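Local coordinates for protein pectinesterase (Sitophilus oryzae, PDB 4PMH) that hydrolyses the methyl esters of pectin, releasing methanol and polygalacturonate, and probably serves the weevil in digesting plant cell walls, at residues A[65-71]-A[87-93]; A[50-55]-A[76-82]. All coordinates share one frame; numbering follows the deposited sequence.

Contact 1: residues A[65-71]-A[87-93]; sequences TRKYIKI and VPLTIYG
With chi1 at 71°, Y92 CG sits between its own backbone N and carbonyl carbon, which tips the ring across the strand boundary to K70. There K70 CB lies over the ring face, 4.1 Å from the centroid of the Y92 ring, a CH-pi contact, and K70 CD passes 3.5 Å from Y92 OH, which is hydrogen-bonded to K39 O. R66, bent at chi3, folds its guanidinium over P88, whose CB is 3.7 Å from R66 NH2. R66 NH1 gives T90 OG1 a 3.0 Å hydrogen bond, bent (139° at the hydrogen), with the acceptor tilted 26° from the guanidinium plane. R66 NH2 is also hydrogen-bonded to A158 O, and T90 OG1 to Q160 OE1. On the same face, Y68 and T90 lie side by side, pointing the same way, Y68 CD2 resting 3.5 Å from T90 CB. The opposite sheet face carries aliphatic packing, I71 CD1 to I91 CG2 at 3.6 Å. Five backbone hydrogen bonds in parallel register join the strands, that from I69 N to T90 O being 2.8 Å and almost straight. The pair is two adjacent rungs of the right-handed parallel beta-helix of pectinesterases. Strand 42-44 flanks 67-71, strand 160-162 flanks 89-93, and helix 51-61 packs under I69, I71 and L89.

Contact 2: residues A[50-55]-A[76-82]; sequences TIQAAV and YQEVVYI
The first turn of helix 51-61 (residues 51-55) runs 17° from the direction of strand 80-82 at a closest axis distance of 8.0 Å, bringing the CA atoms of Q52 and V80 to 5.5 Å. Bent at chi2, Q52 turns its amide to the Y81 backbone and makes two bonds there: Q52 OE1 accepts from Y81 N at 2.8 Å, on a lone pair in the carbonyl plane, while Q52 NE2 donates to Y81 O at 3.0 Å, only 2° out of its amide plane. This pair fixes the amide flip, and NE2 also reaches N56. At the helix start, I51 N donates to E78 OE1 (3.0 Å, 171°), beside the N-cap T50, whose OG1 accepts from A53 N. A water accepts from Q52 N and donates to both E78 OE1 and V79 O, so the buried carboxylate oxygen has two donors; the helix N-terminus would probably favour its charged form. Apolar branches also meet: I51 CG2 lies 3.7 Å from V80 CG2, and V55 CG1 lies 3.7 Å from I82 CD1. Helix 51-61 thus caps the N-terminal end of the beta-helix, with I51 also touching strands 67-71 and 101-105, while strand 80-82 pairs with 152-154.

Contacts 1 and 2 interleave along the chain: helix 51-61 leads into strand 67-71, and strand 80-82 leads into strand 89-93. Their centres lie 12 Å apart and their side chains share one hydrophobic core. I69 CD1 reaches V55 CA at 3.8 Å and I71 CD1 reaches I51 CG2 at 3.8 Å, so strand 67-71 of contact 1 packs directly on the helix of contact 2. L89 CD1 meets I82 CG2 at 3.7 Å, tying the two second segments together, and I71 CG2 lies 3.4 Å from Y76 CE1. Both contacts lie at one end of the beta-helix, away from the active site with its probable nucleophile, D226.

Contact 1: residues A[65-71]-A[87-93]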
# COMPACT_ATOMS: atom_id res chain seq x y z
N THR A 65 -2.88 0.23 26.82
CA THR A 65 -2.75 1.65 26.58
C THR A 65 -1.85 1.87 25.39
O THR A 65 -0.78 1.24 25.26
CB THR A 65 -2.23 2.39 27.82
OG1 THR A 65 -3.29 2.52 28.77
CG2 THR A 65 -1.74 3.79 27.48
N ARG A 66 -2.29 2.77 24.52
CA ARG A 66 -1.54 3.10 23.31
C ARG A 66 -0.19 3.68 23.72
O ARG A 66 -0.11 4.57 24.57
CB ARG A 66 -2.33 4.09 22.44
CG ARG A 66 -1.59 4.61 21.20
CD ARG A 66 -2.51 5.33 20.22
NE ARG A 66 -3.46 4.44 19.57
CZ ARG A 66 -3.15 3.58 18.60
NH1 ARG A 66 -1.89 3.47 18.13
NH2 ARG A 66 -4.09 2.79 18.11
N LYS A 67 0.87 3.14 23.14
CA LYS A 67 2.24 3.58 23.41
C LYS A 67 2.79 4.34 22.21
O LYS A 67 2.51 3.98 21.05
CB LYS A 67 3.14 2.38 23.73
CG LYS A 67 2.80 1.66 25.03
CD LYS A 67 3.19 2.53 26.22
CE LYS A 67 2.53 2.05 27.49
NZ LYS A 67 2.89 2.99 28.58
N TYR A 68 3.58 5.37 22.50
CA TYR A 68 4.07 6.31 21.51
C TYR A 68 5.58 6.20 21.38
O TYR A 68 6.33 6.43 22.33
CB TYR A 68 3.68 7.73 21.89
CG TYR A 68 2.19 7.95 21.78
CD1 TYR A 68 1.33 7.64 22.84
CD2 TYR A 68 1.62 8.45 20.62
CE1 TYR A 68 -0.04 7.83 22.73
CE2 TYR A 68 0.26 8.65 20.49
CZ TYR A 68 -0.57 8.34 21.55
OH TYR A 68 -1.94 8.54 21.43
N ILE A 69 6.00 5.81 20.18
CA ILE A 69 7.39 5.66 19.86
C ILE A 69 7.77 6.81 18.95
O ILE A 69 7.32 6.86 17.80
CB ILE A 69 7.68 4.34 19.13
CG1 ILE A 69 7.46 3.18 20.10
CG2 ILE A 69 9.11 4.33 18.59
CD1 ILE A 69 7.19 1.85 19.46
N LYS A 70 8.60 7.72 19.46
CA LYS A 70 9.11 8.83 18.69
C LYS A 70 10.46 8.48 18.06
O LYS A 70 11.36 8.03 18.76
CB LYS A 70 9.27 10.04 19.57
CG LYS A 70 9.78 11.24 18.82
CD LYS A 70 9.65 12.50 19.66
CE LYS A 70 10.69 12.55 20.76
NZ LYS A 70 10.80 13.93 21.31
N ILE A 71 10.58 8.71 16.76
CA ILE A 71 11.86 8.51 16.08
C ILE A 71 12.48 9.86 15.75
O ILE A 71 12.01 10.59 14.87
CB ILE A 71 11.70 7.71 14.76
CG1 ILE A 71 10.92 6.40 15.02
CG2 ILE A 71 13.07 7.46 14.13
CD1 ILE A 71 10.72 5.50 13.80
N VAL A 87 -0.83 -4.64 22.18
CA VAL A 87 -0.42 -3.27 22.51
C VAL A 87 -0.65 -2.32 21.32
O VAL A 87 -0.03 -2.53 20.25
CB VAL A 87 1.07 -3.17 22.89
CG1 VAL A 87 1.40 -1.74 23.28
CG2 VAL A 87 1.41 -4.12 24.04
N PRO A 88 -1.51 -1.28 21.48
CA PRO A 88 -1.65 -0.30 20.40
C PRO A 88 -0.41 0.59 20.31
O PRO A 88 -0.01 1.19 21.31
CB PRO A 88 -2.91 0.51 20.78
CG PRO A 88 -3.49 -0.20 21.97
CD PRO A 88 -2.33 -0.89 22.63
N LEU A 89 0.17 0.69 19.12
CA LEU A 89 1.39 1.44 18.92
C LEU A 89 1.23 2.59 17.92
O LEU A 89 0.61 2.43 16.86
CB LEU A 89 2.47 0.49 18.40
CG LEU A 89 2.80 -0.77 19.21
CD1 LEU A 89 3.85 -1.59 18.44
CD2 LEU A 89 3.35 -0.44 20.57
N THR A 90 1.78 3.75 18.27
CA THR A 90 1.93 4.88 17.37
C THR A 90 3.42 5.11 17.19
O THR A 90 4.14 5.30 18.17
CB THR A 90 1.26 6.12 17.97
OG1 THR A 90 -0.14 5.87 18.10
CG2 THR A 90 1.47 7.34 17.10
N ILE A 91 3.90 5.05 15.96
CA ILE A 91 5.30 5.28 15.64
C ILE A 91 5.36 6.53 14.79
O ILE A 91 4.84 6.54 13.67
CB ILE A 91 5.91 4.07 14.88
CG1 ILE A 91 5.83 2.80 15.74
CG2 ILE A 91 7.37 4.33 14.50
CD1 ILE A 91 4.65 1.92 15.42
N TYR A 92 6.00 7.58 15.31
CA TYR A 92 6.06 8.84 14.61
C TYR A 92 7.42 9.48 14.55
O TYR A 92 8.20 9.38 15.47
CB TYR A 92 5.06 9.82 15.18
CG TYR A 92 5.38 10.37 16.55
CD1 TYR A 92 4.98 9.72 17.69
CD2 TYR A 92 6.04 11.56 16.68
CE1 TYR A 92 5.26 10.25 18.96
CE2 TYR A 92 6.31 12.11 17.91
CZ TYR A 92 5.92 11.44 19.05
OH TYR A 92 6.21 11.97 20.29
N GLY A 93 7.68 10.16 13.44
CA GLY A 93 8.92 10.89 13.25
C GLY A 93 8.91 12.17 14.08
O GLY A 93 7.87 12.84 14.20

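Contact 2: residues A[50-55]-A[76-82]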
# COMPACT_ATOMS: atom_id res chain seq x y z
N THR A 50 18.27 1.67 18.06
CA THR A 50 17.61 1.16 16.86
C THR A 50 16.10 1.35 17.06
O THR A 50 15.62 1.43 18.19
CB THR A 50 17.90 -0.32 16.62
OG1 THR A 50 17.40 -1.09 17.72
CG2 THR A 50 19.39 -0.58 16.47
N ILE A 51 15.35 1.41 15.96
CA ILE A 51 13.90 1.52 16.04
C ILE A 51 13.31 0.23 16.58
O ILE A 51 12.41 0.25 17.44
CB ILE A 51 13.25 1.88 14.68
CG1 ILE A 51 13.83 3.20 14.13
CG2 ILE A 51 11.72 1.99 14.84
CD1 ILE A 51 13.71 3.35 12.63
N GLN A 52 13.84 -0.91 16.10
CA GLN A 52 13.36 -2.22 16.54
C GLN A 52 13.40 -2.30 18.06
O GLN A 52 12.47 -2.82 18.66
CB GLN A 52 14.19 -3.37 15.93
CG GLN A 52 13.51 -4.74 16.06
CD GLN A 52 12.13 -4.75 15.41
OE1 GLN A 52 11.99 -4.40 14.24
NE2 GLN A 52 11.10 -5.11 16.19
N ALA A 53 14.47 -1.79 18.68
CA ALA A 53 14.60 -1.82 20.13
C ALA A 53 13.48 -1.08 20.85
O ALA A 53 13.02 -1.51 21.90
CB ALA A 53 15.95 -1.27 20.58
N ALA A 54 13.04 0.04 20.29
CA ALA A 54 11.93 0.79 20.89
C ALA A 54 10.61 0.01 20.72
O ALA A 54 9.81 -0.04 21.62
CB ALA A 54 11.81 2.16 20.25
N VAL A 55 10.42 -0.60 19.54
CA VAL A 55 9.23 -1.40 19.23
C VAL A 55 9.15 -2.57 20.20
O VAL A 55 8.09 -2.83 20.80
CB VAL A 55 9.23 -1.91 17.76
CG1 VAL A 55 8.21 -3.03 17.55
CG2 VAL A 55 9.02 -0.76 16.80
N TYR A 76 17.76 6.22 8.95
CA TYR A 76 17.90 4.92 9.60
C TYR A 76 17.94 3.78 8.57
O TYR A 76 16.96 3.57 7.87
CB TYR A 76 16.71 4.71 10.53
CG TYR A 76 16.64 5.73 11.64
CD1 TYR A 76 16.06 6.99 11.44
CD2 TYR A 76 17.14 5.44 12.90
CE1 TYR A 76 15.98 7.93 12.47
CE2 TYR A 76 17.09 6.37 13.94
CZ TYR A 76 16.50 7.62 13.72
OH TYR A 76 16.46 8.53 14.76
N GLN A 77 19.06 3.08 8.46
CA GLN A 77 19.17 1.97 7.51
C GLN A 77 18.91 0.64 8.21
O GLN A 77 19.81 -0.08 8.63
CB GLN A 77 20.52 2.02 6.79
CG GLN A 77 20.66 3.32 6.01
CD GLN A 77 22.01 3.48 5.39
OE1 GLN A 77 22.31 2.87 4.37
NE2 GLN A 77 22.85 4.28 6.02
N GLU A 78 17.62 0.35 8.34
CA GLU A 78 17.15 -0.78 9.11
C GLU A 78 15.73 -1.13 8.71
O GLU A 78 15.07 -0.35 8.06
CB GLU A 78 17.18 -0.47 10.62
CG GLU A 78 16.93 0.97 10.99
CD GLU A 78 17.45 1.31 12.40
OE1 GLU A 78 16.76 0.99 13.38
OE2 GLU A 78 18.53 1.93 12.54
N VAL A 79 15.31 -2.32 9.09
CA VAL A 79 13.90 -2.69 9.06
C VAL A 79 13.22 -2.34 10.37
O VAL A 79 13.88 -2.12 11.40
CB VAL A 79 13.68 -4.18 8.79
CG1 VAL A 79 14.14 -4.54 7.39
CG2 VAL A 79 14.36 -5.05 9.84
N VAL A 80 11.89 -2.30 10.32
CA VAL A 80 11.03 -2.17 11.51
C VAL A 80 9.94 -3.21 11.39
O VAL A 80 9.15 -3.18 10.43
CB VAL A 80 10.41 -0.77 11.60
CG1 VAL A 80 9.58 -0.62 12.87
CG2 VAL A 80 11.49 0.30 11.53
N TYR A 81 9.92 -4.17 12.32
CA TYR A 81 9.00 -5.28 12.30
C TYR A 81 8.09 -5.14 13.50
O TYR A 81 8.57 -5.09 14.64
CB TYR A 81 9.71 -6.63 12.38
CG TYR A 81 10.47 -7.10 11.15
CD1 TYR A 81 10.45 -6.40 9.96
CD2 TYR A 81 11.21 -8.29 11.19
CE1 TYR A 81 11.15 -6.85 8.86
CE2 TYR A 81 11.90 -8.76 10.08
CZ TYR A 81 11.87 -8.03 8.92
OH TYR A 81 12.57 -8.48 7.82
N ILE A 82 6.79 -5.05 13.24
CA ILE A 82 5.78 -5.07 14.31
C ILE A 82 5.06 -6.40 14.27
O ILE A 82 4.19 -6.60 13.44
CB ILE A 82 4.70 -3.95 14.19
CG1 ILE A 82 5.29 -2.60 13.77
CG2 ILE A 82 3.90 -3.88 15.49
CD1 ILE A 82 6.06 -1.83 14.81
O HOH W 1 15.18 -1.11 13.63